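Local coordinates for protein esterase (Rhizomucor miehei, PDB 4WY5) that probably hydrolyses carboxylic esters as a fungal carboxylesterase of the alpha/beta hydrolase fold, at residues S60-L65 with E132-A137; T68-P72 with S147-N151; D105-A110 with I308-V312. All coordinates share one frame. Numbering follows the deposited sequence.

In the fold
The three contacts illustrate how an alpha/beta hydrolase clothes its central mixed sheet with helices on both faces. Contacts 1 and 2 share strand 63-71, with centres about 18 Å apart, and pair it with consecutive elements, helix 129-143 and then helix 145-148 with the short strand after it. Contact 3 joins helices 100-110 and 302-319 on the other face; its centre is about 16 Å from that of contact 2 and about 27 Å from that of contact 1. Contacts 2 and 3 touch where P72 CG lies 3.8 Å from T107 O. All three first segments precede all three second segments along the chain, so the contacts interleave and tie early strands and helices to later ones.

Contact 1: S60-L65 with E132-A137; sequences SDGKTL and EEIYAA
A short hydrogen bond anchors the hairpin to the helix: S60 OG, on a t rotamer, donates to A136 O at 2.7 Å. Water 1 adds a second tie, donating to D61 OD2 (2.4 Å) and E132 O (3.1 Å) and accepting from K63 NZ (3.0 Å). K63 also forms a long salt bridge, NZ to E132 OE1 at 3.7 Å, whereas the carboxylate of E133 turns to S120. The backbone of 60-63 makes a type I' turn, with positive phi at D61 and G62, closed by S60 N to K63 O (2.9 Å) and K63 N to S60 O (2.8 Å). Strand 63-65 crosses helix 132-137 at -78°, axes 9.1 Å apart, D61 facing A136 (CA to CA 5.5 Å). Packing completes the joint: D61 CB meets A136 CB at 3.8 Å, and L65, rotamer mt, brings CD1 to 3.6 Å from A137 CA. This is a beta hairpin with a two-residue loop, linking strands 52-60 and 63-71, laid against a helix flanking the alpha/beta hydrolase sheet.

Contact 2: T68-P72 with S147-N151; sequences TIVRP and SLNIN
R71 reaches from strand 63-71 to the backbone carbonyl of N149, where the chain passes from helix 145-148 to strand 150-151. Segment 68-72 is extended, its strand ending at R71, with I69 and R71 directed toward 147-151; the closest CA pair, I69 and L148, stands 8.9 Å apart, so long side chains must bridge the gap. At L148, in the short, weakly bonded helix 145-148, the mt rotamer swings CD2 to 4.2 Å from I69 CG1, while W140 covers the same leucine from helix 129-143. L148 O lies only 2.5 Å from R71 NH2, but the angle is too poor for a hydrogen bond. N149 leaves the helix with positive phi (57/52), and its carbonyl accepts from R71: NH2 donates to N149 O at 3.3 Å, long but nearly linear at 169°. R71 reaches this point with chi1 and chi2 both t and chi3 m, and both carbonyls lie at the guanidinium edge; its NH1 is held by Q78 O, while N149 ND2 binds E76 O. I150 then begins strand 150-151, touching R71 lightly (CG2 to NH2 4.4 Å). With 162 Å² buried, this small joint ties down the return from the helices to the sheet in the beta-alpha-beta crossover between parallel strands 113-117 and 155-160 of the alpha/beta hydrolase fold.

Contact 3: D105-A110 with I308-V312; sequences DLTVKA and INTIV
Helices 105-110 and 308-312 run obliquely, their N-to-C directions 52° apart with a signed crossing angle of -52° and axes 10.0 Å apart at closest approach. Each is regular, as K109 N to D105 O (3.1 Å) and V312 N to I308 O (3.0 Å) attest, and the closest CA pair is A110 with V312 at 5.3 Å. The fit follows the ridges-into-grooves principle: the ridge of I308 and V312 lies in the groove between the ridges D105-K109 and L106-A110, all of i, i+4 spacing, and the crossing agrees with that class. L106, rotamer mt, carries CD2 to 4.0 Å from both I308 CD1 and I311 CG2 and to 4.1 Å from V312 CG2. V312, rotamer t, fits against the end of the first helix, its CG1 3.7 Å from K109 O and 4.3 Å from A110 CB. The aliphatic stem of the exposed K109 lies over I308, CD to CG2 at 3.8 Å, and D105 CB stands 4.4 Å from I308 CG2. D105 OD2 bonds Y304 OH and A110 O bonds R316 NH1, both in other turns of helix 302-319, while N309 ND2 bonds D317 OD1 of the second subunit, whose T310 also packs on T310 here. Helix 302-319 thus packs within its own chain and also reaches the second subunit through N309 and T310. With 340 Å² buried and branched aliphatic groups at its centre, the contact between the two segments rests on shape and hydrophobic burial, to which Y304 and R316 add hydrogen bonds elsewhere along the same helix pair.

Contact 1: S60-L65 with E132-A137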
ATOM      1  N   SER A  60      -7.069  34.056 -13.794  1.00 30.08           N
ATOM      2  CA  SER A  60      -6.329  33.100 -14.607  1.00 30.05           C
ATOM      3  C   SER A  60      -7.210  32.438 -15.659  1.00 36.40           C
ATOM      4  O   SER A  60      -8.281  31.913 -15.328  1.00 36.61           O
ATOM      5  CB  SER A  60      -5.704  32.017 -13.715  1.00 32.13           C
ATOM      6  OG  SER A  60      -4.897  31.118 -14.468  1.00 34.63           O
ATOM      7  N   ASP A  61      -6.777  32.495 -16.921  1.00 36.10           N
ATOM      8  CA  ASP A  61      -7.436  31.769 -18.013  1.00 34.58           C
ATOM      9  C   ASP A  61      -8.909  32.119 -18.112  1.00 36.90           C
ATOM     10  O   ASP A  61      -9.734  31.285 -18.490  1.00 38.97           O
ATOM     11  CB  ASP A  61      -7.275  30.250 -17.818  1.00 36.16           C
ATOM     12  CG  ASP A  61      -7.529  29.455 -19.093  1.00 38.87           C
ATOM     13  OD1 ASP A  61      -7.042  29.877 -20.166  1.00 45.88           O
ATOM     14  OD2 ASP A  61      -8.207  28.401 -19.019  1.00 35.52           O
ATOM     15  N   GLY A  62      -9.246  33.346 -17.735  1.00 38.47           N
ATOM     16  CA  GLY A  62     -10.618  33.800 -17.822  1.00 36.37           C
ATOM     17  C   GLY A  62     -11.485  33.449 -16.629  1.00 40.84           C
ATOM     18  O   GLY A  62     -12.713  33.538 -16.710  1.00 42.58           O
ATOM     19  N   LYS A  63     -10.871  33.065 -15.512  1.00 35.64           N
ATOM     20  CA  LYS A  63     -11.659  32.806 -14.309  1.00 35.39           C
ATOM     21  C   LYS A  63     -11.078  33.498 -13.094  1.00 36.59           C
ATOM     22  O   LYS A  63      -9.897  33.874 -13.083  1.00 35.50           O
ATOM     23  CB  LYS A  63     -11.780  31.301 -14.060  1.00 37.08           C
ATOM     24  CG  LYS A  63     -12.482  30.618 -15.216  1.00 41.21           C
ATOM     25  CD  LYS A  63     -12.900  29.216 -14.925  1.00 37.61           C
ATOM     26  CE  LYS A  63     -13.702  28.694 -16.107  1.00 36.68           C
ATOM     27  NZ  LYS A  63     -12.854  28.714 -17.351  1.00 39.94           N
ATOM     28  N   THR A  64     -11.920  33.675 -12.076  1.00 33.54           N
ATOM     29  CA  THR A  64     -11.458  34.184 -10.785  1.00 35.75           C
ATOM     30  C   THR A  64     -11.446  33.031  -9.786  1.00 33.64           C
ATOM     31  O   THR A  64     -12.416  32.280  -9.676  1.00 36.92           O
ATOM     32  CB  THR A  64     -12.330  35.362 -10.268  1.00 38.53           C
ATOM     33  OG1 THR A  64     -13.676  34.919 -10.039  1.00 37.19           O
ATOM     34  CG2 THR A  64     -12.336  36.515 -11.291  1.00 34.18           C
ATOM     35  N   LEU A  65     -10.325  32.878  -9.092  1.00 32.42           N
ATOM     36  CA  LEU A  65     -10.094  31.735  -8.221  1.00 26.41           C
ATOM     37  C   LEU A  65      -9.824  32.151  -6.784  1.00 29.63           C
ATOM     38  O   LEU A  65      -9.327  33.255  -6.525  1.00 33.81           O
ATOM     39  CB  LEU A  65      -8.898  30.927  -8.730  1.00 29.07           C
ATOM     40  CG  LEU A  65      -8.895  30.502 -10.197  1.00 31.77           C
ATOM     41  CD1 LEU A  65      -7.522  29.982 -10.559  1.00 26.50           C
ATOM     42  CD2 LEU A  65      -9.934  29.421 -10.420  1.00 30.52           C
ATOM     43  N   GLU A 132     -12.369  23.038 -15.059  1.00 30.57           N
ATOM     44  CA  GLU A 132     -11.828  24.210 -15.733  1.00 30.51           C
ATOM     45  C   GLU A 132     -11.155  25.174 -14.752  1.00 28.16           C
ATOM     46  O   GLU A 132     -10.162  25.817 -15.098  1.00 31.47           O
ATOM     47  CB  GLU A 132     -12.938  24.919 -16.522  1.00 30.30           C
ATOM     48  CG  GLU A 132     -13.348  24.180 -17.812  1.00 31.95           C
ATOM     49  CD  GLU A 132     -14.565  24.796 -18.521  1.00 37.70           C
ATOM     50  OE1 GLU A 132     -15.099  25.831 -18.044  1.00 32.93           O
ATOM     51  OE2 GLU A 132     -14.975  24.244 -19.572  1.00 33.40           O
ATOM     52  N   GLU A 133     -11.683  25.267 -13.534  1.00 24.65           N
ATOM     53  CA  GLU A 133     -11.038  26.080 -12.511  1.00 27.25           C
ATOM     54  C   GLU A 133      -9.695  25.471 -12.108  1.00 27.72           C
ATOM     55  O   GLU A 133      -8.696  26.179 -11.916  1.00 26.48           O
ATOM     56  CB  GLU A 133     -11.948  26.234 -11.280  1.00 29.04           C
ATOM     57  CG  GLU A 133     -13.092  27.226 -11.481  1.00 32.91           C
ATOM     58  CD  GLU A 133     -14.186  27.130 -10.428  1.00 34.77           C
ATOM     59  OE1 GLU A 133     -14.273  26.091  -9.740  1.00 29.48           O
ATOM     60  OE2 GLU A 133     -14.995  28.085 -10.319  1.00 38.46           O
ATOM     61  N   ILE A 134      -9.652  24.148 -12.019  1.00 24.02           N
ATOM     62  CA  ILE A 134      -8.456  23.515 -11.501  1.00 26.00           C
ATOM     63  C   ILE A 134      -7.355  23.589 -12.559  1.00 30.61           C
ATOM     64  O   ILE A 134      -6.164  23.791 -12.234  1.00 25.98           O
ATOM     65  CB  ILE A 134      -8.749  22.072 -11.053  1.00 26.38           C
ATOM     66  CG1 ILE A 134      -9.758  22.111  -9.893  1.00 23.37           C
ATOM     67  CG2 ILE A 134      -7.470  21.366 -10.643  1.00 22.54           C
ATOM     68  CD1 ILE A 134     -10.346  20.794  -9.531  1.00 17.89           C
ATOM     69  N   TYR A 135      -7.754  23.505 -13.828  1.00 28.39           N
ATOM     70  CA  TYR A 135      -6.794  23.707 -14.911  1.00 30.87           C
ATOM     71  C   TYR A 135      -6.239  25.141 -14.861  1.00 31.78           C
ATOM     72  O   TYR A 135      -5.027  25.354 -14.999  1.00 32.16           O
ATOM     73  CB  TYR A 135      -7.436  23.413 -16.279  1.00 31.35           C
ATOM     74  CG  TYR A 135      -6.543  23.759 -17.467  1.00 37.86           C
ATOM     75  CD1 TYR A 135      -5.437  22.973 -17.794  1.00 32.87           C
ATOM     76  CD2 TYR A 135      -6.806  24.885 -18.257  1.00 37.73           C
ATOM     77  CE1 TYR A 135      -4.622  23.294 -18.881  1.00 33.23           C
ATOM     78  CE2 TYR A 135      -6.002  25.212 -19.343  1.00 31.60           C
ATOM     79  CZ  TYR A 135      -4.914  24.416 -19.646  1.00 33.98           C
ATOM     80  OH  TYR A 135      -4.121  24.739 -20.719  1.00 36.17           O
ATOM     81  N   ALA A 136      -7.116  26.111 -14.616  1.00 25.49           N
ATOM     82  CA  ALA A 136      -6.695  27.506 -14.544  1.00 28.41           C
ATOM     83  C   ALA A 136      -5.793  27.780 -13.342  1.00 29.98           C
ATOM     84  O   ALA A 136      -4.878  28.598 -13.424  1.00 30.24           O
ATOM     85  CB  ALA A 136      -7.905  28.421 -14.506  1.00 27.40           C
ATOM     86  N   ALA A 137      -6.018  27.079 -12.235  1.00 29.17           N
ATOM     87  CA  ALA A 137      -5.152  27.275 -11.079  1.00 31.23           C
ATOM     88  C   ALA A 137      -3.762  26.709 -11.337  1.00 28.44           C
ATOM     89  O   ALA A 137      -2.756  27.302 -10.943  1.00 31.33           O
ATOM     90  CB  ALA A 137      -5.766  26.640  -9.837  1.00 33.89           C
TER
HETATM   91  O   HOH W   1     -10.051  27.650 -17.600  1.00 31.15           O

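Contact 2: T68-P72 with S147-N151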
ATOM      1  N   THR A  68      -5.748  28.503  -1.198  1.00 27.77           N
ATOM      2  CA  THR A  68      -5.082  28.514   0.096  1.00 29.51           C
ATOM      3  C   THR A  68      -3.706  27.883  -0.086  1.00 28.79           C
ATOM      4  O   THR A  68      -3.579  26.812  -0.681  1.00 26.93           O
ATOM      5  CB  THR A  68      -5.912  27.774   1.182  1.00 35.09           C
ATOM      6  OG1 THR A  68      -7.129  28.495   1.417  1.00 30.40           O
ATOM      7  CG2 THR A  68      -5.151  27.683   2.497  1.00 28.86           C
ATOM      8  N   ILE A  69      -2.675  28.579   0.387  1.00 31.42           N
ATOM      9  CA  ILE A  69      -1.297  28.141   0.212  1.00 30.80           C
ATOM     10  C   ILE A  69      -0.704  27.756   1.561  1.00 31.03           C
ATOM     11  O   ILE A  69      -0.664  28.560   2.480  1.00 33.75           O
ATOM     12  CB  ILE A  69      -0.434  29.238  -0.455  1.00 35.05           C
ATOM     13  CG1 ILE A  69      -0.895  29.473  -1.899  1.00 29.59           C
ATOM     14  CG2 ILE A  69       1.027  28.809  -0.499  1.00 32.77           C
ATOM     15  CD1 ILE A  69      -1.614  30.757  -2.111  1.00 36.52           C
ATOM     16  N   VAL A  70      -0.212  26.528   1.664  1.00 31.97           N
ATOM     17  CA  VAL A  70       0.165  25.951   2.950  1.00 23.21           C
ATOM     18  C   VAL A  70       1.615  25.475   2.855  1.00 24.90           C
ATOM     19  O   VAL A  70       1.980  24.847   1.863  1.00 25.73           O
ATOM     20  CB  VAL A  70      -0.795  24.775   3.303  1.00 26.92           C
ATOM     21  CG1 VAL A  70      -0.636  24.341   4.707  1.00 23.80           C
ATOM     22  CG2 VAL A  70      -2.252  25.179   3.095  1.00 28.84           C
ATOM     23  N   ARG A  71       2.433  25.773   3.871  1.00 25.74           N
ATOM     24  CA  ARG A  71       3.890  25.545   3.819  1.00 25.22           C
ATOM     25  C   ARG A  71       4.444  25.172   5.215  1.00 25.87           C
ATOM     26  O   ARG A  71       3.889  25.594   6.227  1.00 28.38           O
ATOM     27  CB  ARG A  71       4.594  26.813   3.264  1.00 29.65           C
ATOM     28  CG  ARG A  71       6.127  26.708   3.140  1.00 36.95           C
ATOM     29  CD  ARG A  71       6.880  28.012   2.808  1.00 30.75           C
ATOM     30  NE  ARG A  71       6.708  28.400   1.408  1.00 35.99           N
ATOM     31  CZ  ARG A  71       7.603  28.195   0.438  1.00 28.14           C
ATOM     32  NH1 ARG A  71       8.758  27.598   0.682  1.00 26.23           N
ATOM     33  NH2 ARG A  71       7.328  28.596  -0.793  1.00 35.67           N
ATOM     34  N   PRO A  72       5.534  24.379   5.286  1.00 27.79           N
ATOM     35  CA  PRO A  72       6.031  24.087   6.643  1.00 29.85           C
ATOM     36  C   PRO A  72       6.853  25.249   7.231  1.00 31.45           C
ATOM     37  O   PRO A  72       7.406  26.051   6.462  1.00 29.38           O
ATOM     38  CB  PRO A  72       6.914  22.840   6.444  1.00 25.16           C
ATOM     39  CG  PRO A  72       6.674  22.383   5.011  1.00 26.76           C
ATOM     40  CD  PRO A  72       6.257  23.599   4.262  1.00 22.77           C
ATOM     41  N   SER A 147       7.400  33.885  -7.041  1.00 38.92           N
ATOM     42  CA  SER A 147       6.779  34.598  -5.931  1.00 35.24           C
ATOM     43  C   SER A 147       6.226  33.620  -4.891  1.00 41.42           C
ATOM     44  O   SER A 147       5.937  34.012  -3.767  1.00 46.81           O
ATOM     45  CB  SER A 147       5.680  35.541  -6.435  1.00 41.59           C
ATOM     46  OG  SER A 147       4.454  34.869  -6.672  1.00 48.76           O
ATOM     47  N   LEU A 148       6.062  32.352  -5.280  1.00 43.16           N
ATOM     48  CA  LEU A 148       5.627  31.294  -4.359  1.00 38.68           C
ATOM     49  C   LEU A 148       6.810  30.490  -3.802  1.00 37.31           C
ATOM     50  O   LEU A 148       6.630  29.638  -2.928  1.00 34.87           O
ATOM     51  CB  LEU A 148       4.647  30.342  -5.053  1.00 38.53           C
ATOM     52  CG  LEU A 148       3.261  30.887  -5.425  1.00 41.69           C
ATOM     53  CD1 LEU A 148       2.689  30.114  -6.599  1.00 41.14           C
ATOM     54  CD2 LEU A 148       2.303  30.814  -4.233  1.00 32.51           C
ATOM     55  N   ASN A 149       8.000  30.732  -4.345  1.00 32.60           N
ATOM     56  CA  ASN A 149       9.211  30.002  -3.962  1.00 37.10           C
ATOM     57  C   ASN A 149       9.067  28.472  -4.138  1.00 35.22           C
ATOM     58  O   ASN A 149       9.361  27.700  -3.220  1.00 33.06           O
ATOM     59  CB  ASN A 149       9.599  30.342  -2.518  1.00 32.11           C
ATOM     60  CG  ASN A 149      10.903  31.126  -2.434  1.00 36.20           C
ATOM     61  OD1 ASN A 149      11.518  31.436  -3.460  1.00 35.48           O
ATOM     62  ND2 ASN A 149      11.329  31.458  -1.209  1.00 31.25           N
ATOM     63  N   ILE A 150       8.649  28.051  -5.330  1.00 30.24           N
ATOM     64  CA  ILE A 150       8.500  26.633  -5.657  1.00 32.19           C
ATOM     65  C   ILE A 150       9.178  26.268  -6.971  1.00 31.96           C
ATOM     66  O   ILE A 150       9.373  27.130  -7.838  1.00 31.31           O
ATOM     67  CB  ILE A 150       7.014  26.213  -5.797  1.00 36.45           C
ATOM     68  CG1 ILE A 150       6.344  26.996  -6.923  1.00 32.11           C
ATOM     69  CG2 ILE A 150       6.251  26.367  -4.484  1.00 33.32           C
ATOM     70  CD1 ILE A 150       5.128  26.302  -7.459  1.00 32.82           C
ATOM     71  N   ASN A 151       9.535  24.990  -7.110  1.00 28.19           N
ATOM     72  CA  ASN A 151       9.970  24.443  -8.394  1.00 28.77           C
ATOM     73  C   ASN A 151       8.739  23.959  -9.133  1.00 37.17           C
ATOM     74  O   ASN A 151       8.256  22.850  -8.872  1.00 37.20           O
ATOM     75  CB  ASN A 151      10.970  23.299  -8.197  1.00 28.87           C
ATOM     76  CG  ASN A 151      11.498  22.741  -9.504  1.00 34.50           C
ATOM     77  OD1 ASN A 151      11.149  23.218 -10.587  1.00 44.37           O
ATOM     78  ND2 ASN A 151      12.352  21.728  -9.411  1.00 30.77           N
TER

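Contact 3: D105-A110 with I308-V312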
ATOM      1  N   ASP A 105      -0.935  17.252   7.467  1.00 24.72           N
ATOM      2  CA  ASP A 105      -0.054  16.063   7.545  1.00 26.92           C
ATOM      3  C   ASP A 105       0.833  15.861   6.288  1.00 22.56           C
ATOM      4  O   ASP A 105       2.045  15.668   6.388  1.00 22.62           O
ATOM      5  CB  ASP A 105      -0.880  14.777   7.793  1.00 21.31           C
ATOM      6  CG  ASP A 105      -1.326  14.633   9.249  1.00 25.50           C
ATOM      7  OD1 ASP A 105      -0.894  15.453  10.096  1.00 32.17           O
ATOM      8  OD2 ASP A 105      -2.075  13.682   9.565  1.00 18.58           O
ATOM      9  N   LEU A 106       0.216  15.851   5.113  1.00 24.40           N
ATOM     10  CA  LEU A 106       0.965  15.712   3.857  1.00 24.34           C
ATOM     11  C   LEU A 106       2.004  16.828   3.669  1.00 23.27           C
ATOM     12  O   LEU A 106       3.127  16.580   3.215  1.00 23.05           O
ATOM     13  CB  LEU A 106      -0.002  15.700   2.670  1.00 18.11           C
ATOM     14  CG  LEU A 106      -0.941  14.480   2.637  1.00 23.90           C
ATOM     15  CD1 LEU A 106      -2.025  14.617   1.575  1.00 18.37           C
ATOM     16  CD2 LEU A 106      -0.141  13.192   2.436  1.00 18.92           C
ATOM     17  N   THR A 107       1.619  18.055   4.014  1.00 20.66           N
ATOM     18  CA  THR A 107       2.476  19.221   3.813  1.00 22.08           C
ATOM     19  C   THR A 107       3.788  19.126   4.609  1.00 23.09           C
ATOM     20  O   THR A 107       4.863  19.246   4.026  1.00 20.71           O
ATOM     21  CB  THR A 107       1.727  20.532   4.175  1.00 21.49           C
ATOM     22  OG1 THR A 107       0.639  20.727   3.259  1.00 23.84           O
ATOM     23  CG2 THR A 107       2.667  21.745   4.119  1.00 22.28           C
ATOM     24  N   VAL A 108       3.718  18.900   5.923  1.00 21.48           N
ATOM     25  CA  VAL A 108       4.956  18.862   6.706  1.00 22.13           C
ATOM     26  C   VAL A 108       5.752  17.542   6.549  1.00 26.19           C
ATOM     27  O   VAL A 108       6.982  17.577   6.604  1.00 27.22           O
ATOM     28  CB  VAL A 108       4.696  19.148   8.222  1.00 26.21           C
ATOM     29  CG1 VAL A 108       3.656  20.248   8.376  1.00 25.29           C
ATOM     30  CG2 VAL A 108       4.253  17.904   8.977  1.00 33.50           C
ATOM     31  N   LYS A 109       5.079  16.396   6.346  1.00 22.33           N
ATOM     32  CA  LYS A 109       5.780  15.104   6.196  1.00 23.65           C
ATOM     33  C   LYS A 109       6.472  14.970   4.836  1.00 22.63           C
ATOM     34  O   LYS A 109       7.534  14.369   4.744  1.00 21.13           O
ATOM     35  CB  LYS A 109       4.818  13.917   6.380  1.00 24.54           C
ATOM     36  CG  LYS A 109       4.286  13.756   7.790  1.00 25.89           C
ATOM     37  CD  LYS A 109       3.250  12.634   7.893  1.00 27.73           C
ATOM     38  CE  LYS A 109       2.660  12.568   9.304  1.00 27.65           C
ATOM     39  NZ  LYS A 109       3.648  12.216  10.375  1.00 26.70           N
ATOM     40  N   ALA A 110       5.864  15.495   3.775  1.00 23.02           N
ATOM     41  CA  ALA A 110       6.511  15.446   2.458  1.00 25.46           C
ATOM     42  C   ALA A 110       7.454  16.638   2.245  1.00 22.56           C
ATOM     43  O   ALA A 110       8.339  16.588   1.376  1.00 17.09           O
ATOM     44  CB  ALA A 110       5.466  15.399   1.341  1.00 21.92           C
ATOM     45  N   ILE A 308      -1.277   7.756   4.742  1.00 20.19           N
ATOM     46  CA  ILE A 308      -0.489   9.002   4.741  1.00 17.84           C
ATOM     47  C   ILE A 308       1.004   8.730   4.456  1.00 18.17           C
ATOM     48  O   ILE A 308       1.566   9.301   3.521  1.00 19.34           O
ATOM     49  CB  ILE A 308      -0.623   9.763   6.080  1.00 18.15           C
ATOM     50  CG1 ILE A 308      -2.037  10.348   6.222  1.00 20.58           C
ATOM     51  CG2 ILE A 308       0.399  10.893   6.154  1.00 16.42           C
ATOM     52  CD1 ILE A 308      -2.396  11.363   5.126  1.00 15.34           C
ATOM     53  N   ASN A 309       1.628   7.825   5.212  1.00 17.60           N
ATOM     54  CA  ASN A 309       3.046   7.513   4.999  1.00 21.78           C
ATOM     55  C   ASN A 309       3.365   6.995   3.589  1.00 20.35           C
ATOM     56  O   ASN A 309       4.416   7.306   3.031  1.00 22.33           O
ATOM     57  CB  ASN A 309       3.537   6.469   6.017  1.00 19.68           C
ATOM     58  CG  ASN A 309       3.608   7.016   7.430  1.00 25.48           C
ATOM     59  OD1 ASN A 309       3.486   8.222   7.648  1.00 21.75           O
ATOM     60  ND2 ASN A 309       3.858   6.128   8.404  1.00 29.24           N
ATOM     61  N   THR A 310       2.452   6.212   3.019  1.00 19.34           N
ATOM     62  CA  THR A 310       2.671   5.582   1.718  1.00 19.16           C
ATOM     63  C   THR A 310       2.587   6.609   0.567  1.00 18.78           C
ATOM     64  O   THR A 310       3.373   6.554  -0.381  1.00 16.74           O
ATOM     65  CB  THR A 310       1.653   4.427   1.509  1.00 19.40           C
ATOM     66  OG1 THR A 310       1.836   3.441   2.539  1.00 15.73           O
ATOM     67  CG2 THR A 310       1.834   3.769   0.152  1.00 16.79           C
ATOM     68  N   ILE A 311       1.620   7.525   0.653  1.00 18.01           N
ATOM     69  CA  ILE A 311       1.562   8.669  -0.249  1.00 20.68           C
ATOM     70  C   ILE A 311       2.831   9.532  -0.153  1.00 21.31           C
ATOM     71  O   ILE A 311       3.431   9.895  -1.175  1.00 20.95           O
ATOM     72  CB  ILE A 311       0.333   9.577   0.050  1.00 21.99           C
ATOM     73  CG1 ILE A 311      -0.987   8.853  -0.245  1.00 15.67           C
ATOM     74  CG2 ILE A 311       0.395  10.877  -0.764  1.00 15.55           C
ATOM     75  CD1 ILE A 311      -2.219   9.690   0.128  1.00 16.75           C
ATOM     76  N   VAL A 312       3.265   9.828   1.069  1.00 18.26           N
ATOM     77  CA  VAL A 312       4.449  10.668   1.253  1.00 18.70           C
ATOM     78  C   VAL A 312       5.677  10.053   0.581  1.00 25.11           C
ATOM     79  O   VAL A 312       6.445  10.761  -0.076  1.00 23.26           O
ATOM     80  CB  VAL A 312       4.733  10.919   2.761  1.00 21.82           C
ATOM     81  CG1 VAL A 312       6.139  11.477   2.994  1.00 20.02           C
ATOM     82  CG2 VAL A 312       3.681  11.868   3.338  1.00 22.88           C
TER